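Local coordinates for RagA protein (Porphyromonas gingivalis, PDB 6SLN) that probably carries nutrients, thought to be peptides, across the bacterial outer membrane as a TonB-dependent transporter, at residues A[266-271]-A[291-296]; A[465-470]-A[494-499]; A[712-717]-A[725-730]; A[925-930]-A[962-967]. All blocks are in the same frame, centred on the assembly; numbering follows the deposited sequence.

Contact 1. Residues A[266-271]-A[291-296]; sequences DMILAG and FPVDFN
A helix packed against a loop makes this contact, within the long excursion the chain takes between barrel strands 218-230 and 309-322. Residues 266-271 belong to helix 261-276, while 291-296 run as irregular chain on the way to helix 301-305. The interface is apolar: Ile268 and Leu269, consecutive on the helix, meet Val293 and Phe295, whose CB atoms both point at the helix while that of Asp294, between them, points away. Ile268 serves both partners with different branches. Its side chain crosses that of Val293 at about a right angle, Ile268 CG2 touching Val293 CG2 at 3.8 Å. Its other branch carries CD1 to the edge of the Phe295 ring, near the ring plane, 4.1 Å from CZ. The end of Leu269 swings in: CD2 lies 3.9 Å from CG1 of Val293, and Leu269 CG approaches Phe295 CE2 obliquely at 4.3 Å. A beta-branched chain suits position 268, since CG2 can meet Val293 while CD1 meets Phe295. Phe295 has CG anti to its carbonyl carbon (chi1 -63°), which aims CZ at Ile268. On the far side of the loop, Asp294 OD1 accepts from the backbone N of Asn296 at 2.8 Å, an Asx turn that spans Phe295. Val293 also rests on Ala272 and Phe295 on Lys265, both of helix 261-276, while the ring of Tyr400 meets Phe295 and backbone bonds tie Pro292 to Asn402 and Asp294 to Tyr400, so the loop lies between the helix and the segment around 400-402.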
# COMPACT_ATOMS: atom_id res chain seq x y z
N ASP A 266 -34.19 38.52 9.47
CA ASP A 266 -33.75 38.45 10.86
C ASP A 266 -33.31 37.03 11.20
O ASP A 266 -32.21 36.81 11.72
CB ASP A 266 -34.85 38.93 11.80
CG ASP A 266 -35.11 40.43 11.70
OD1 ASP A 266 -34.20 41.17 11.29
OD2 ASP A 266 -36.23 40.87 12.02
N MET A 267 -34.14 36.04 10.85
CA MET A 267 -33.86 34.66 11.23
C MET A 267 -32.59 34.14 10.54
O MET A 267 -31.74 33.52 11.20
CB MET A 267 -35.07 33.79 10.91
CG MET A 267 -34.82 32.30 11.11
SD MET A 267 -36.18 31.29 10.49
CE MET A 267 -35.89 31.36 8.72
N ILE A 268 -32.44 34.40 9.24
CA ILE A 268 -31.24 33.93 8.54
C ILE A 268 -30.02 34.71 9.02
O ILE A 268 -28.96 34.12 9.24
CB ILE A 268 -31.40 34.02 7.01
CG1 ILE A 268 -32.57 33.13 6.55
CG2 ILE A 268 -30.12 33.61 6.31
CD1 ILE A 268 -32.92 33.25 5.06
N LEU A 269 -30.15 36.04 9.20
CA LEU A 269 -29.01 36.80 9.69
C LEU A 269 -28.60 36.35 11.08
O LEU A 269 -27.40 36.22 11.37
CB LEU A 269 -29.30 38.31 9.69
CG LEU A 269 -28.96 39.00 8.37
CD1 LEU A 269 -29.59 40.36 8.34
CD2 LEU A 269 -27.48 39.13 8.15
N ALA A 270 -29.57 36.06 11.96
CA ALA A 270 -29.23 35.67 13.32
C ALA A 270 -28.54 34.32 13.37
O ALA A 270 -27.66 34.09 14.20
CB ALA A 270 -30.48 35.65 14.19
N GLY A 271 -28.95 33.40 12.49
CA GLY A 271 -28.37 32.08 12.48
C GLY A 271 -27.01 32.03 11.85
O GLY A 271 -26.26 31.08 12.10
N PHE A 291 -19.35 38.85 5.44
CA PHE A 291 -20.81 38.98 5.43
C PHE A 291 -21.37 37.82 4.60
O PHE A 291 -21.70 37.99 3.42
CB PHE A 291 -21.23 40.36 4.91
CG PHE A 291 -20.85 41.47 5.83
CD1 PHE A 291 -21.72 41.88 6.84
CD2 PHE A 291 -19.60 42.06 5.75
CE1 PHE A 291 -21.36 42.90 7.73
CE2 PHE A 291 -19.24 43.06 6.63
CZ PHE A 291 -20.13 43.49 7.61
N PRO A 292 -21.47 36.63 5.19
CA PRO A 292 -21.94 35.47 4.41
C PRO A 292 -23.41 35.55 4.02
O PRO A 292 -23.84 34.91 3.05
CB PRO A 292 -21.69 34.29 5.35
CG PRO A 292 -21.81 34.88 6.69
CD PRO A 292 -21.24 36.28 6.60
N VAL A 293 -24.21 36.31 4.77
CA VAL A 293 -25.60 36.56 4.43
C VAL A 293 -25.72 38.03 4.07
O VAL A 293 -25.44 38.90 4.90
CB VAL A 293 -26.55 36.18 5.58
CG1 VAL A 293 -27.97 36.64 5.25
CG2 VAL A 293 -26.49 34.71 5.83
N ASP A 294 -26.14 38.30 2.83
CA ASP A 294 -26.23 39.65 2.29
C ASP A 294 -27.45 39.72 1.37
O ASP A 294 -27.44 39.21 0.25
CB ASP A 294 -24.94 40.03 1.56
CG ASP A 294 -25.00 41.41 0.95
OD1 ASP A 294 -25.98 42.15 1.19
OD2 ASP A 294 -24.06 41.76 0.23
N PHE A 295 -28.50 40.38 1.84
CA PHE A 295 -29.70 40.58 1.04
C PHE A 295 -29.63 41.82 0.15
O PHE A 295 -30.52 42.01 -0.69
CB PHE A 295 -30.90 40.66 1.97
CG PHE A 295 -31.13 39.39 2.72
CD1 PHE A 295 -31.42 38.21 2.02
CD2 PHE A 295 -31.05 39.35 4.09
CE1 PHE A 295 -31.61 37.03 2.69
CE2 PHE A 295 -31.24 38.17 4.77
CZ PHE A 295 -31.52 37.00 4.07
N ASN A 296 -28.58 42.64 0.27
CA ASN A 296 -28.53 43.93 -0.41
C ASN A 296 -27.70 43.90 -1.67
O ASN A 296 -27.87 44.76 -2.53
CB ASN A 296 -27.99 44.99 0.55
CG ASN A 296 -28.80 45.07 1.81
OD1 ASN A 296 -30.03 45.15 1.75
ND2 ASN A 296 -28.14 45.01 2.95

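Contact 2. Residues A[465-470]-A[494-499]; sequences DITNTR and YRDVSK
Backbone hydrogen bonds come first: residues 465-470 and 494-499 are strands running antiparallel, 177° apart in direction. Asp465 with Ser498, Thr467 with Asp496 and Thr469 with Tyr494 are hydrogen-bonded pairs, each joined both ways; Thr467 N to Asp496 O, for instance, is 2.8 Å. Between them, Ile466 with Val497 and Asn468 with Arg495 are non-hydrogen-bonded pairs.

Among side-chain hydrogen bonds, Arg495 grips one atom with two nitrogens, side-on. Its NE reaches Asn468 OD1 at 2.9 Å, in the amide plane and on a lone pair, whereas Arg495 NH2 meets the same OD1 at 3.2 Å from above that plane. The oxygen stays in the guanidinium plane although the two flat groups are turned 67° apart. A bend at chi3 (-83°) brings the long arginine chain alongside the short amide. Asparagine suits the place: its carbonyl takes two N-H groups while ND2 remains to donate. In the second subunit, His440 bonds Asn468 ND2 and the backbone O of Glu438 takes Arg495 NH1, so these buried polar ends are shared across the dimer.

Water mediates on the other face. One molecule donates to Thr467 OG1 at 3.1 Å and to Asp496 OD2 at 2.9 Å; the main partner of that hydroxyl is Gln441 OE1.

Van der Waals contact is modest: Thr467 CB lies 3.9 Å from Asp496 CB, the side chains side by side. Mostly polar side chains occupy this face, which reaches Val171 of the plug region; Ile466, opposite, touches a bound detergent. The arrangement is an antiparallel meander hairpin, 456-475 with 487-510, of the TonB-dependent receptor barrel, its outer face here meeting the second subunit.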
# COMPACT_ATOMS: atom_id res chain seq x y z
N ASP A 465 3.86 -1.91 -22.24
CA ASP A 465 3.50 -0.60 -21.74
C ASP A 465 3.33 -0.74 -20.24
O ASP A 465 2.53 -1.57 -19.78
CB ASP A 465 2.22 -0.08 -22.38
CG ASP A 465 2.44 0.39 -23.79
OD1 ASP A 465 3.52 0.11 -24.34
OD2 ASP A 465 1.54 1.04 -24.35
N ILE A 466 4.06 0.05 -19.47
CA ILE A 466 4.06 -0.07 -18.03
C ILE A 466 3.57 1.24 -17.43
O ILE A 466 4.02 2.33 -17.82
CB ILE A 466 5.45 -0.45 -17.49
CG1 ILE A 466 5.91 -1.75 -18.14
CG2 ILE A 466 5.43 -0.59 -15.97
CD1 ILE A 466 7.25 -2.26 -17.60
N THR A 467 2.62 1.14 -16.51
CA THR A 467 2.14 2.27 -15.75
C THR A 467 2.34 1.96 -14.28
O THR A 467 1.90 0.90 -13.81
CB THR A 467 0.66 2.58 -16.02
OG1 THR A 467 0.39 2.57 -17.44
CG2 THR A 467 0.29 3.92 -15.44
N ASN A 468 3.03 2.86 -13.58
CA ASN A 468 3.10 2.84 -12.12
C ASN A 468 2.67 4.20 -11.61
O ASN A 468 3.27 5.22 -11.97
CB ASN A 468 4.50 2.52 -11.60
CG ASN A 468 4.87 1.07 -11.76
OD1 ASN A 468 4.34 0.20 -11.06
ND2 ASN A 468 5.79 0.80 -12.68
N THR A 469 1.66 4.21 -10.75
CA THR A 469 1.06 5.44 -10.29
C THR A 469 0.99 5.42 -8.78
O THR A 469 0.55 4.42 -8.18
CB THR A 469 -0.34 5.60 -10.88
OG1 THR A 469 -0.26 5.39 -12.29
CG2 THR A 469 -0.89 6.99 -10.57
N ARG A 470 1.42 6.50 -8.17
CA ARG A 470 1.24 6.72 -6.75
C ARG A 470 0.29 7.90 -6.58
O ARG A 470 0.47 8.96 -7.19
CB ARG A 470 2.59 7.00 -6.06
CG ARG A 470 3.46 5.74 -5.95
CD ARG A 470 2.93 4.84 -4.86
NE ARG A 470 3.35 5.28 -3.54
CZ ARG A 470 2.61 6.05 -2.73
NH1 ARG A 470 1.40 6.45 -3.12
NH2 ARG A 470 3.06 6.41 -1.54
N TYR A 494 -0.75 1.86 -8.03
CA TYR A 494 -1.40 1.22 -9.18
C TYR A 494 -0.31 0.72 -10.11
O TYR A 494 0.70 1.40 -10.30
CB TYR A 494 -2.28 2.20 -9.97
CG TYR A 494 -3.43 2.89 -9.25
CD1 TYR A 494 -3.22 3.98 -8.41
CD2 TYR A 494 -4.74 2.47 -9.45
CE1 TYR A 494 -4.29 4.61 -7.77
CE2 TYR A 494 -5.80 3.09 -8.82
CZ TYR A 494 -5.58 4.15 -7.98
OH TYR A 494 -6.64 4.75 -7.36
N ARG A 495 -0.56 -0.43 -10.75
CA ARG A 495 0.36 -1.00 -11.73
C ARG A 495 -0.38 -1.58 -12.92
O ARG A 495 -1.30 -2.39 -12.74
CB ARG A 495 1.22 -2.09 -11.10
CG ARG A 495 2.10 -2.79 -12.10
CD ARG A 495 3.18 -3.56 -11.39
NE ARG A 495 4.29 -2.69 -11.06
CZ ARG A 495 5.44 -3.10 -10.54
NH1 ARG A 495 5.66 -4.39 -10.30
NH2 ARG A 495 6.37 -2.21 -10.30
N ASP A 496 0.03 -1.20 -14.13
CA ASP A 496 -0.51 -1.79 -15.35
C ASP A 496 0.65 -2.27 -16.21
O ASP A 496 1.52 -1.47 -16.58
CB ASP A 496 -1.34 -0.79 -16.16
CG ASP A 496 -2.56 -0.34 -15.42
OD1 ASP A 496 -3.14 -1.14 -14.67
OD2 ASP A 496 -2.94 0.83 -15.59
N VAL A 497 0.63 -3.55 -16.55
CA VAL A 497 1.58 -4.10 -17.50
C VAL A 497 0.75 -4.69 -18.63
O VAL A 497 -0.04 -5.62 -18.41
CB VAL A 497 2.51 -5.14 -16.87
CG1 VAL A 497 3.49 -5.64 -17.88
CG2 VAL A 497 3.25 -4.53 -15.67
N SER A 498 0.87 -4.11 -19.81
CA SER A 498 0.19 -4.63 -20.99
C SER A 498 1.26 -5.04 -22.00
O SER A 498 1.97 -4.19 -22.56
CB SER A 498 -0.79 -3.60 -21.56
OG SER A 498 -0.21 -2.32 -21.66
N LYS A 499 1.43 -6.36 -22.16
CA LYS A 499 2.40 -6.92 -23.09
C LYS A 499 1.74 -7.25 -24.41
O LYS A 499 0.54 -7.54 -24.47
CB LYS A 499 3.05 -8.19 -22.53
CG LYS A 499 3.73 -8.04 -21.19
CD LYS A 499 4.10 -9.39 -20.64
CE LYS A 499 3.88 -9.44 -19.13
NZ LYS A 499 4.05 -10.83 -18.63
O HOH W 1 -2.66 3.18 -17.34

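Contact 3. Residues A[712-717]-A[725-730]; sequences IDVPMP and QYQNVG
Strands 712-715 and 725-728 pair antiparallel but splay strongly, their directions 122° apart, with Ile712–Gln727 and Val714–Gln725 as hydrogen-bonded pairs either side of the non-hydrogen-bonded Asp713–Tyr726. The Ile712 N to Gln727 O bond, 3.0 Å, comes in nearly along the C=O axis. By contrast Val714 N reaches Gln725 O at 3.1 Å from well above the carbonyl plane, a distortion that goes with the inverse gamma turn centred on Asp713.

Asp713 and Tyr726 share one face of the pair. The aspartate CB sits over the phenol ring as a CH-pi contact, 3.9 Å from the Tyr726 ring centroid and shifted toward the rim, and the carboxylate lies stacked, its plane only 13° from that of the ring. With CG anti to the backbone N, the acid runs over the ring, while OD1 bonds Ser724 OG. On the other face, Val714 packs between Gln727 and, just past the strand, Val729: its CG2 meets Gln727 CB at 3.9 Å and Val729 CG1 at 4.3 Å. Met716, bent at chi2 and chi3, lays SD alongside Gln725 CB, 3.8 Å away. The amide of Gln725 folds away from these partners: NE2 donates in plane to the Tyr726 O at 3.2 Å, and OE1 accepts from Gly671 N. The Met716 carbonyl is bonded by a basic side chain of a neighbouring chain, a different protein. Such a short, twisted beta hairpin, 696-715 with 724-728, grows from a barrel strand and belongs to the beta-rich loops beyond the barrel wall.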
# COMPACT_ATOMS: atom_id res chain seq x y z
N ILE A 712 -25.12 -8.40 -24.02
CA ILE A 712 -25.93 -7.49 -23.22
C ILE A 712 -25.62 -7.76 -21.76
O ILE A 712 -25.61 -8.92 -21.32
CB ILE A 712 -27.44 -7.66 -23.51
CG1 ILE A 712 -27.76 -7.29 -24.97
CG2 ILE A 712 -28.26 -6.83 -22.51
CD1 ILE A 712 -29.27 -6.99 -25.24
N ASP A 713 -25.31 -6.70 -21.03
CA ASP A 713 -25.22 -6.76 -19.58
C ASP A 713 -26.67 -6.81 -19.10
O ASP A 713 -27.29 -5.79 -18.78
CB ASP A 713 -24.43 -5.57 -19.04
CG ASP A 713 -23.97 -5.76 -17.61
OD1 ASP A 713 -24.34 -6.78 -17.00
OD2 ASP A 713 -23.23 -4.90 -17.10
N VAL A 714 -27.22 -8.01 -19.10
CA VAL A 714 -28.68 -8.17 -18.99
C VAL A 714 -29.13 -7.68 -17.62
O VAL A 714 -28.55 -8.08 -16.59
CB VAL A 714 -29.08 -9.62 -19.22
CG1 VAL A 714 -30.48 -9.86 -18.69
CG2 VAL A 714 -29.00 -9.97 -20.72
N PRO A 715 -30.12 -6.78 -17.55
CA PRO A 715 -30.63 -6.33 -16.25
C PRO A 715 -31.37 -7.46 -15.55
O PRO A 715 -32.27 -8.08 -16.12
CB PRO A 715 -31.59 -5.18 -16.62
CG PRO A 715 -31.32 -4.85 -18.08
CD PRO A 715 -30.78 -6.12 -18.68
N MET A 716 -31.01 -7.72 -14.34
CA MET A 716 -31.79 -8.84 -13.82
C MET A 716 -32.95 -8.34 -12.97
O MET A 716 -32.85 -7.29 -12.33
CB MET A 716 -30.91 -9.77 -12.98
CG MET A 716 -29.56 -10.10 -13.60
SD MET A 716 -29.64 -11.69 -14.44
CE MET A 716 -30.03 -12.72 -13.03
N PRO A 717 -34.07 -9.06 -12.98
CA PRO A 717 -35.11 -8.80 -11.98
C PRO A 717 -34.55 -8.95 -10.58
O PRO A 717 -33.79 -9.88 -10.30
CB PRO A 717 -36.18 -9.87 -12.26
CG PRO A 717 -35.59 -10.79 -13.28
CD PRO A 717 -34.52 -10.03 -14.00
N GLN A 725 -26.09 -9.49 -15.33
CA GLN A 725 -25.30 -10.66 -15.68
C GLN A 725 -25.17 -10.67 -17.19
O GLN A 725 -26.18 -10.65 -17.90
CB GLN A 725 -25.93 -11.95 -15.20
CG GLN A 725 -25.25 -13.21 -15.76
CD GLN A 725 -23.80 -13.34 -15.33
OE1 GLN A 725 -23.48 -13.29 -14.14
NE2 GLN A 725 -22.91 -13.50 -16.29
N TYR A 726 -23.93 -10.66 -17.68
CA TYR A 726 -23.72 -10.67 -19.12
C TYR A 726 -24.27 -11.95 -19.75
O TYR A 726 -24.24 -13.02 -19.14
CB TYR A 726 -22.24 -10.50 -19.41
CG TYR A 726 -21.85 -9.10 -19.79
CD1 TYR A 726 -22.34 -8.52 -20.95
CD2 TYR A 726 -20.99 -8.36 -18.99
CE1 TYR A 726 -21.98 -7.23 -21.31
CE2 TYR A 726 -20.61 -7.07 -19.35
CZ TYR A 726 -21.12 -6.52 -20.50
OH TYR A 726 -20.75 -5.25 -20.86
N GLN A 727 -24.81 -11.81 -20.96
CA GLN A 727 -25.38 -12.90 -21.74
C GLN A 727 -25.26 -12.56 -23.22
O GLN A 727 -25.30 -11.40 -23.61
CB GLN A 727 -26.85 -13.15 -21.37
CG GLN A 727 -27.06 -14.04 -20.14
CD GLN A 727 -28.38 -13.78 -19.43
OE1 GLN A 727 -29.16 -12.94 -19.86
NE2 GLN A 727 -28.64 -14.50 -18.35
N ASN A 728 -25.11 -13.59 -24.05
CA ASN A 728 -25.18 -13.43 -25.50
C ASN A 728 -26.65 -13.47 -25.88
O ASN A 728 -27.28 -14.53 -25.91
CB ASN A 728 -24.38 -14.51 -26.21
CG ASN A 728 -22.92 -14.47 -25.83
OD1 ASN A 728 -22.50 -15.18 -24.91
ND2 ASN A 728 -22.15 -13.62 -26.51
N VAL A 729 -27.21 -12.30 -26.17
CA VAL A 729 -28.66 -12.16 -26.13
C VAL A 729 -29.10 -10.96 -26.97
O VAL A 729 -28.49 -9.89 -26.92
CB VAL A 729 -29.12 -12.05 -24.67
CG1 VAL A 729 -30.39 -11.27 -24.58
CG2 VAL A 729 -29.32 -13.45 -24.07
N GLY A 730 -30.13 -11.15 -27.79
CA GLY A 730 -30.64 -10.07 -28.59
C GLY A 730 -29.76 -9.74 -29.78
O GLY A 730 -28.79 -10.43 -30.09

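Contact 4. Residues A[925-930]-A[962-967]; sequences SFLRLK and LTVTKY
The guanidinium of Arg928 is met at its edge, in plane, by the hydroxyl of Thr963; the methyl of that threonine approaches the Phe926 ring obliquely. Thr963 OG1 is held by two nitrogens of the arginine, side-on: Arg928 NE at 2.9 Å and, more bent, Arg928 NH2 at 3.2 Å. Arginine suits the place because its chain, anti at chi1 (-152°) and bent at chi3, lies alongside the threonine while its remaining N-H groups form salt bridges, NH2 with Asp971 and NH1 with Glu973, which together should offset its buried charge. Phe926 is fixed differently: its CG sits between backbone N and carbonyl carbon (chi1 65°), so the ring turns away toward Ile866 and Pro972, leaving CB 3.8 Å from Thr965 CB.

The segments lie on, and in 962-967 run on from, neighbouring antiparallel strands, 921-937 and 951-964, of the TonB-dependent receptor barrel. Leu927 and Val964 form a hydrogen-bonded pair, with Val964 N reaching Leu927 O at 2.8 Å; Arg928 and Thr963 are a non-hydrogen-bonded one. On the face away from the arginine, Leu929 CD2 packs on Leu962 CD1 at 4.0 Å, the side chains side by side, Leu962 and Val964 both on the surface.

Thr965 adds a side-chain bond. With OG1 anti to its backbone N, it donates its hydroxyl to Ser925 O at 2.9 Å, nearly along the carbonyl axis. Thr965 OG1 in turn accepts from Tyr967 N at 3.0 Å, an ST turn.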
# COMPACT_ATOMS: atom_id res chain seq x y z
N SER A 925 -28.73 19.21 -29.92
CA SER A 925 -27.89 19.28 -31.11
C SER A 925 -27.06 20.56 -31.10
O SER A 925 -27.42 21.55 -30.45
CB SER A 925 -28.73 19.21 -32.39
OG SER A 925 -29.83 18.34 -32.22
N PHE A 926 -25.95 20.55 -31.83
CA PHE A 926 -25.07 21.71 -31.76
C PHE A 926 -24.07 21.71 -32.91
O PHE A 926 -23.68 20.67 -33.42
CB PHE A 926 -24.32 21.77 -30.43
CG PHE A 926 -23.36 20.62 -30.21
CD1 PHE A 926 -22.02 20.73 -30.58
CD2 PHE A 926 -23.78 19.45 -29.61
CE1 PHE A 926 -21.13 19.68 -30.36
CE2 PHE A 926 -22.89 18.40 -29.38
CZ PHE A 926 -21.56 18.53 -29.75
N LEU A 927 -23.67 22.92 -33.29
CA LEU A 927 -22.54 23.16 -34.16
C LEU A 927 -21.47 23.86 -33.34
O LEU A 927 -21.77 24.83 -32.63
CB LEU A 927 -22.96 24.01 -35.35
CG LEU A 927 -21.94 24.84 -36.11
CD1 LEU A 927 -21.11 23.95 -37.00
CD2 LEU A 927 -22.65 25.92 -36.95
N ARG A 928 -20.25 23.37 -33.40
CA ARG A 928 -19.16 23.95 -32.63
C ARG A 928 -18.03 24.34 -33.56
O ARG A 928 -17.53 23.50 -34.33
CB ARG A 928 -18.67 22.98 -31.56
CG ARG A 928 -18.08 23.67 -30.35
CD ARG A 928 -18.28 22.80 -29.12
NE ARG A 928 -19.27 23.34 -28.21
CZ ARG A 928 -19.77 22.69 -27.16
NH1 ARG A 928 -19.37 21.46 -26.88
NH2 ARG A 928 -20.67 23.30 -26.39
N LEU A 929 -17.64 25.60 -33.52
CA LEU A 929 -16.38 26.02 -34.11
C LEU A 929 -15.30 25.44 -33.22
O LEU A 929 -15.00 25.99 -32.16
CB LEU A 929 -16.30 27.54 -34.19
CG LEU A 929 -15.01 28.11 -34.76
CD1 LEU A 929 -14.63 27.41 -36.05
CD2 LEU A 929 -15.13 29.62 -34.98
N LYS A 930 -14.74 24.30 -33.62
CA LYS A 930 -13.80 23.60 -32.75
C LYS A 930 -12.44 24.27 -32.73
O LYS A 930 -11.81 24.38 -31.68
CB LYS A 930 -13.67 22.14 -33.18
CG LYS A 930 -14.82 21.29 -32.77
CD LYS A 930 -14.34 20.07 -32.02
CE LYS A 930 -14.20 20.35 -30.52
NZ LYS A 930 -15.51 20.30 -29.83
N LEU A 962 -17.12 29.20 -30.57
CA LEU A 962 -18.56 29.39 -30.65
C LEU A 962 -19.29 28.05 -30.65
O LEU A 962 -18.86 27.10 -31.31
CB LEU A 962 -19.00 30.15 -31.92
CG LEU A 962 -18.31 31.44 -32.37
CD1 LEU A 962 -18.47 31.60 -33.87
CD2 LEU A 962 -18.85 32.67 -31.62
N THR A 963 -20.41 28.01 -29.94
CA THR A 963 -21.39 26.95 -30.06
C THR A 963 -22.69 27.54 -30.61
O THR A 963 -23.01 28.70 -30.37
CB THR A 963 -21.64 26.25 -28.72
OG1 THR A 963 -20.39 26.03 -28.05
CG2 THR A 963 -22.34 24.89 -28.93
N VAL A 964 -23.41 26.73 -31.38
CA VAL A 964 -24.72 27.08 -31.89
C VAL A 964 -25.67 25.95 -31.48
O VAL A 964 -25.54 24.82 -31.97
CB VAL A 964 -24.72 27.25 -33.41
CG1 VAL A 964 -26.11 27.39 -33.89
CG2 VAL A 964 -23.90 28.47 -33.80
N THR A 965 -26.61 26.25 -30.59
CA THR A 965 -27.47 25.24 -29.99
C THR A 965 -28.62 25.95 -29.30
O THR A 965 -28.53 27.13 -28.97
CB THR A 965 -26.70 24.38 -28.99
OG1 THR A 965 -27.58 23.46 -28.34
CG2 THR A 965 -26.04 25.29 -27.95
N LYS A 966 -29.71 25.22 -29.08
CA LYS A 966 -30.83 25.72 -28.29
C LYS A 966 -30.93 25.00 -26.95
O LYS A 966 -31.96 25.10 -26.27
CB LYS A 966 -32.15 25.61 -29.07
CG LYS A 966 -32.79 24.21 -29.14
CD LYS A 966 -34.27 24.27 -29.62
CE LYS A 966 -35.14 23.14 -29.00
NZ LYS A 966 -36.34 22.72 -29.81
N TYR A 967 -29.88 24.28 -26.55
CA TYR A 967 -29.87 23.60 -25.26
C TYR A 967 -29.78 24.62 -24.14
O TYR A 967 -28.83 25.40 -24.08
CB TYR A 967 -28.70 22.62 -25.18
CG TYR A 967 -28.79 21.77 -23.95
CD1 TYR A 967 -29.86 20.92 -23.78
CD2 TYR A 967 -27.83 21.82 -22.94
CE1 TYR A 967 -29.98 20.12 -22.65
CE2 TYR A 967 -27.95 21.03 -21.80
CZ TYR A 967 -29.03 20.18 -21.66
OH TYR A 967 -29.18 19.37 -20.55

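Overall arrangement
From the N terminus the four contacts come strictly in series, each closed before the next opens, so none encloses or crosses another. Contact 1 closes a partly helical part of the excursion after strand 218-230, its centre about 42 Å from that of the chain. Contact 2 then zips a barrel hairpin beside the second subunit. Contact 3 closes a hairpin loop of seven residues, its centre about 31 Å from that of contact 2. Contact 4 joins two late barrel strands, with 31 residues between its segments, about half of them strand, and lies on the opposite side of the chain centre from contact 2. Contacts 2 and 4 thus tie barrel wall, contact 3 the end of a barrel strand and its hairpin extension, contact 1 a loop excursion.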